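Long-range contacts in Phenylalanine/tyrosine ammonia-lyase (Rhodosporidium toruloides, PDB 1Y2M), which catalyses the non-oxidative deamination of L-phenylalanine and L-tyrosine to trans-cinnamic and p-coumaric acid, releasing ammonium, and works as a homotetramer: residues E89-I94 / V183-L188; V164-M169 / G198-V203. All coordinates share one frame; numbering follows the deposited sequence.

Interaction 1 of 2, residues E89-I94 / V183-L188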
loop_
_atom_site.group_PDB
_atom_site.type_symbol
_atom_site.label_atom_id
_atom_site.label_comp_id
_atom_site.label_asym_id
_atom_site.label_seq_id
_atom_site.Cartn_x
_atom_site.Cartn_y
_atom_site.Cartn_z
ATOM N N GLU B 89 42.049 22.344 17.946
ATOM C CA GLU B 89 41.881 20.896 17.817
ATOM C C GLU B 89 41.050 20.523 16.586
ATOM O O GLU B 89 41.419 19.659 15.818
ATOM C CB GLU B 89 41.170 20.320 19.040
ATOM C CG GLU B 89 42.029 20.273 20.290
ATOM C CD GLU B 89 41.503 19.279 21.328
ATOM O OE1 GLU B 89 40.269 18.991 21.312
ATOM O OE2 GLU B 89 42.333 18.791 22.152
ATOM N N ILE B 90 39.911 21.180 16.431
ATOM C CA ILE B 90 39.035 20.908 15.296
ATOM C C ILE B 90 39.768 21.262 14.013
ATOM O O ILE B 90 39.878 20.441 13.102
ATOM C CB ILE B 90 37.700 21.706 15.385
ATOM C CG1 ILE B 90 36.928 21.368 16.668
ATOM C CG2 ILE B 90 36.851 21.479 14.128
ATOM C CD1 ILE B 90 36.276 20.010 16.670
ATOM N N ARG B 91 40.272 22.489 13.930
ATOM C CA ARG B 91 41.008 22.910 12.734
ATOM C C ARG B 91 42.108 21.955 12.365
ATOM O O ARG B 91 42.289 21.639 11.196
ATOM C CB ARG B 91 41.656 24.271 12.924
ATOM C CG ARG B 91 40.731 25.401 12.686
ATOM C CD ARG B 91 41.460 26.735 12.845
ATOM N NE ARG B 91 40.514 27.649 13.445
ATOM C CZ ARG B 91 40.556 28.108 14.685
ATOM N NH1 ARG B 91 41.568 27.845 15.516
ATOM N NH2 ARG B 91 39.568 28.883 15.080
ATOM N N SER B 92 42.890 21.546 13.356
ATOM C CA SER B 92 43.998 20.654 13.124
ATOM C C SER B 92 43.557 19.280 12.621
ATOM O O SER B 92 44.189 18.698 11.764
ATOM C CB SER B 92 44.832 20.494 14.401
ATOM O OG SER B 92 45.836 19.513 14.206
ATOM N N LYS B 93 42.468 18.763 13.158
ATOM C CA LYS B 93 41.906 17.518 12.676
ATOM C C LYS B 93 41.478 17.645 11.194
ATOM O O LYS B 93 41.797 16.790 10.351
ATOM C CB LYS B 93 40.703 17.192 13.545
ATOM C CG LYS B 93 40.216 15.788 13.454
ATOM C CD LYS B 93 38.791 15.702 13.997
ATOM C CE LYS B 93 38.651 16.312 15.378
ATOM N NZ LYS B 93 37.465 15.796 16.106
ATOM N N ILE B 94 40.775 18.735 10.876
ATOM C CA ILE B 94 40.378 18.975 9.487
ATOM C C ILE B 94 41.604 19.085 8.625
ATOM O O ILE B 94 41.744 18.363 7.624
ATOM C CB ILE B 94 39.453 20.218 9.343
ATOM C CG1 ILE B 94 38.104 19.922 9.994
ATOM C CG2 ILE B 94 39.239 20.584 7.877
ATOM C CD1 ILE B 94 37.268 21.191 10.401
ATOM N N VAL B 183 38.176 17.238 3.440
ATOM C CA VAL B 183 37.647 18.458 2.835
ATOM C C VAL B 183 38.210 19.656 3.608
ATOM O O VAL B 183 38.165 19.674 4.850
ATOM C CB VAL B 183 36.112 18.456 2.879
ATOM C CG1 VAL B 183 35.561 19.778 2.326
ATOM C CG2 VAL B 183 35.520 17.246 2.065
ATOM N N ARG B 184 38.725 20.662 2.901
ATOM C CA ARG B 184 39.331 21.808 3.577
ATOM C C ARG B 184 38.352 22.653 4.377
ATOM O O ARG B 184 37.178 22.793 4.044
ATOM C CB ARG B 184 40.014 22.739 2.599
ATOM C CG ARG B 184 41.180 22.144 1.780
ATOM C CD ARG B 184 41.526 23.098 0.632
ATOM N NE ARG B 184 40.450 23.094 -0.350
ATOM C CZ ARG B 184 40.133 24.092 -1.172
ATOM N NH1 ARG B 184 40.839 25.215 -1.204
ATOM N NH2 ARG B 184 39.103 23.937 -2.005
ATOM N N LEU B 185 38.891 23.281 5.410
ATOM C CA LEU B 185 38.131 24.197 6.226
ATOM C C LEU B 185 37.527 25.327 5.400
ATOM O O LEU B 185 36.373 25.694 5.631
ATOM C CB LEU B 185 39.010 24.790 7.312
ATOM C CG LEU B 185 38.320 25.710 8.298
ATOM C CD1 LEU B 185 37.218 24.973 9.049
ATOM C CD2 LEU B 185 39.357 26.295 9.265
ATOM N N VAL B 186 38.256 25.840 4.422
ATOM C CA VAL B 186 37.732 26.898 3.580
ATOM C C VAL B 186 36.424 26.507 2.862
ATOM O O VAL B 186 35.537 27.364 2.644
ATOM C CB VAL B 186 38.795 27.387 2.588
ATOM C CG1 VAL B 186 39.139 26.349 1.591
ATOM C CG2 VAL B 186 38.329 28.643 1.926
ATOM N N VAL B 187 36.303 25.233 2.504
ATOM C CA VAL B 187 35.095 24.704 1.886
ATOM C C VAL B 187 33.931 24.708 2.908
ATOM O O VAL B 187 32.778 25.061 2.588
ATOM C CB VAL B 187 35.335 23.295 1.308
ATOM C CG1 VAL B 187 34.043 22.644 0.834
ATOM C CG2 VAL B 187 36.319 23.369 0.188
ATOM N N LEU B 188 34.214 24.287 4.136
ATOM C CA LEU B 188 33.184 24.253 5.153
ATOM C C LEU B 188 32.739 25.668 5.462
ATOM O O LEU B 188 31.526 25.939 5.587
ATOM C CB LEU B 188 33.682 23.570 6.447
ATOM C CG LEU B 188 34.278 22.166 6.259
ATOM C CD1 LEU B 188 34.459 21.556 7.688
ATOM C CD2 LEU B 188 33.486 21.290 5.360
#
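I94 carries most of the apolar contact between helix 88-107 and the start of helix 185-197, its two branches doing different work. The ethyl arm ends against two leucines: CD1 of I94 lies 4.0 Å from CD1 of L185, the two side chains meeting at about a right angle, and 3.9 Å from CD1 of L188, which it faces tip to tip. Its chi2 of 159° extends the arm, carrying CD1 to these methyls. L185 has CG anti to its backbone N (chi1 -176°), which brings CG to the neighbouring helix, where the two methyls part: CD1 goes to I94, while CD2 reaches R91 one turn earlier, 3.8 Å from its CG.

The second branch of I94 meets backbone instead. Its CG2 lies 3.3 Å from the carbonyl O of V183 and 3.7 Å from the amide N of L185, covering the turn that leads into the helix at its N-cap residue, R184. V183 O, buried here with no hydrogen-bonding partner in the model, faces this methyl. An alanine in place of I94 would probably open a gap beside CD1 of L185 and of L188 and leave the turn at V183 without its apolar cover.

Charged groups border the contact without joining its halves. R91 offers only its aliphatic stem to L185, since its guanidinium forms salt bridges with D86, just before the helix, and D88, its first residue; R184, whose CB is directed away from helix 88-107, forms a salt bridge with E264.

The contact thus joins two helices at their N-terminal ends. Strand 82-84 lies alongside, its V84 touching I90, L185 and L188, while L176, from the end of helix 162-176, packs on V183 and L188.

Interaction 2 of 2, residues V164-M169 / G198-V203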
loop_
_atom_site.group_PDB
_atom_site.type_symbol
_atom_site.label_atom_id
_atom_site.label_comp_id
_atom_site.label_asym_id
_atom_site.label_seq_id
_atom_site.Cartn_x
_atom_site.Cartn_y
_atom_site.Cartn_z
ATOM N N VAL B 164 14.938 23.039 4.208
ATOM C CA VAL B 164 15.548 21.744 4.102
ATOM C C VAL B 164 16.975 21.912 3.644
ATOM O O VAL B 164 17.903 21.287 4.159
ATOM C CB VAL B 164 14.747 20.864 3.134
ATOM C CG1 VAL B 164 15.532 19.612 2.742
ATOM C CG2 VAL B 164 13.418 20.474 3.820
ATOM N N VAL B 165 17.144 22.778 2.659
ATOM C CA VAL B 165 18.489 23.098 2.145
ATOM C C VAL B 165 19.413 23.667 3.213
ATOM O O VAL B 165 20.563 23.229 3.355
ATOM C CB VAL B 165 18.464 23.991 0.889
ATOM C CG1 VAL B 165 19.903 24.278 0.419
ATOM C CG2 VAL B 165 17.629 23.327 -0.204
ATOM N N ARG B 166 18.897 24.600 4.017
ATOM C CA ARG B 166 19.689 25.147 5.119
ATOM C C ARG B 166 20.067 24.065 6.132
ATOM O O ARG B 166 21.217 23.995 6.571
ATOM C CB ARG B 166 18.900 26.229 5.856
ATOM C CG ARG B 166 18.885 27.579 5.053
ATOM C CD ARG B 166 18.254 28.689 5.825
ATOM N NE ARG B 166 18.841 28.894 7.154
ATOM C CZ ARG B 166 19.881 29.690 7.405
ATOM N NH1 ARG B 166 20.506 30.338 6.425
ATOM N NH2 ARG B 166 20.357 29.823 8.639
ATOM N N GLY B 167 19.099 23.220 6.512
ATOM C CA GLY B 167 19.393 22.140 7.442
ATOM C C GLY B 167 20.452 21.194 6.865
ATOM O O GLY B 167 21.327 20.723 7.580
ATOM N N ALA B 168 20.405 20.990 5.538
ATOM C CA ALA B 168 21.340 20.099 4.867
ATOM C C ALA B 168 22.736 20.653 4.885
ATOM O O ALA B 168 23.705 19.947 5.132
ATOM C CB ALA B 168 20.912 19.875 3.434
HETATM N N MSE B 169 22.853 21.949 4.651
HETATM C CA MSE B 169 24.179 22.589 4.699
HETATM C C MSE B 169 24.773 22.505 6.088
HETATM O O MSE B 169 25.986 22.310 6.221
HETATM C CB MSE B 169 24.152 24.022 4.194
HETATM C CG MSE B 169 23.744 24.044 2.755
HETATM SE SE MSE B 169 24.100 25.854 1.951
HETATM C CE MSE B 169 22.506 26.856 2.696
ATOM N N GLY B 198 22.346 34.008 4.350
ATOM C CA GLY B 198 21.044 33.690 3.825
ATOM C C GLY B 198 21.029 33.425 2.335
ATOM O O GLY B 198 20.044 33.782 1.626
ATOM N N ILE B 199 22.085 32.781 1.855
ATOM C CA ILE B 199 22.162 32.326 0.440
ATOM C C ILE B 199 21.790 30.849 0.443
ATOM O O ILE B 199 22.457 30.066 1.099
ATOM C CB ILE B 199 23.568 32.491 -0.112
ATOM C CG1 ILE B 199 24.002 33.957 -0.060
ATOM C CG2 ILE B 199 23.583 31.956 -1.547
ATOM C CD1 ILE B 199 25.453 34.143 -0.359
ATOM N N THR B 200 20.709 30.474 -0.234
ATOM C CA THR B 200 20.198 29.109 -0.185
ATOM C C THR B 200 20.068 28.594 -1.616
ATOM O O THR B 200 19.332 29.163 -2.440
ATOM C CB THR B 200 18.815 28.993 0.503
ATOM O OG1 THR B 200 18.799 29.651 1.770
ATOM C CG2 THR B 200 18.480 27.538 0.740
ATOM N N PRO B 201 20.885 27.574 -1.939
ATOM C CA PRO B 201 20.831 27.000 -3.258
ATOM C C PRO B 201 19.445 26.535 -3.656
ATOM O O PRO B 201 18.715 25.993 -2.840
ATOM C CB PRO B 201 21.804 25.838 -3.170
ATOM C CG PRO B 201 22.825 26.266 -2.170
ATOM C CD PRO B 201 21.990 27.007 -1.136
ATOM N N ILE B 202 19.130 26.723 -4.922
ATOM C CA ILE B 202 17.900 26.224 -5.490
ATOM C C ILE B 202 18.213 24.801 -5.963
ATOM O O ILE B 202 19.104 24.594 -6.810
ATOM C CB ILE B 202 17.436 27.114 -6.668
ATOM C CG1 ILE B 202 17.063 28.484 -6.168
ATOM C CG2 ILE B 202 16.289 26.472 -7.432
ATOM C CD1 ILE B 202 15.958 28.527 -5.160
ATOM N N VAL B 203 17.520 23.819 -5.396
ATOM C CA VAL B 203 17.865 22.433 -5.620
ATOM C C VAL B 203 16.596 21.707 -6.055
ATOM O O VAL B 203 15.543 21.939 -5.501
ATOM C CB VAL B 203 18.368 21.829 -4.269
ATOM C CG1 VAL B 203 18.731 20.342 -4.387
ATOM C CG2 VAL B 203 19.527 22.625 -3.678
HETATM O O HOH W 1 20.840 30.030 3.597
#
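V165 is the main bump of helix 162-176 against the segment 198-203, and T200, P201 and V203 form the surface that receives it. CG2 of T200 presses against the root of the valine, 3.6 Å from V165 CB, and touches CG1 as well. The two valine methyls then diverge: CG1 of V165 rests 3.8 Å from CD of P201, whereas CG2 reaches along the chain to V203, 4.0 Å from its CG2.

One turn on, selenomethionine M169 fills the hollow beside the proline. A bend at the selenium (chi3 -78°) turns its methyl to the strand, so that CE of M169 lies 3.6 Å from the carbonyl O of I199 and 3.9 Å from CD of P201. CD of P201 thus meets V165 and M169 together, on the side facing the helix.

On the other flank the fit is completed by water. R166 crosses T200 at about a right angle, and a water accepts from its NH1 at 2.9 Å, pairs with T200 OG1 at 2.8 Å and donates a weak bond to I199 O. NH1 also bonds L195 O, in the last turn of the helix that the Schellman motif at G198 ends, and NH2 bonds A75 O.

Strand 200-201 edges a three-stranded antiparallel sheet, T200 pairing with H234. Helix 185-197 adds L191, F194 and L195 around M169, and helix 215-225 packs on M169, P201 and V203.

Overall arrangement
Interactions 1 and 2 are linked through two helices. Helix 162-176 supplies residues 164-169 to interaction 2 and ends near interaction 1, while helix 185-197 begins at interaction 1 and runs to the turn that enters strand 200-201. The segments alternate along the chain; the centres of the two contacts lie about 21 Å apart, and their nearest atoms about 7 Å, without touching. Interaction 1 is the more peripheral, its centre about 38 Å from the chain centre, against about 24 Å for the buried interaction 2. It lies closer to the probable substrate pocket without lining it: the side chain of V183 is about 9 Å from that of N270, a cinnamate-binding residue by similarity. Interaction 2 lies away from the annotated sites.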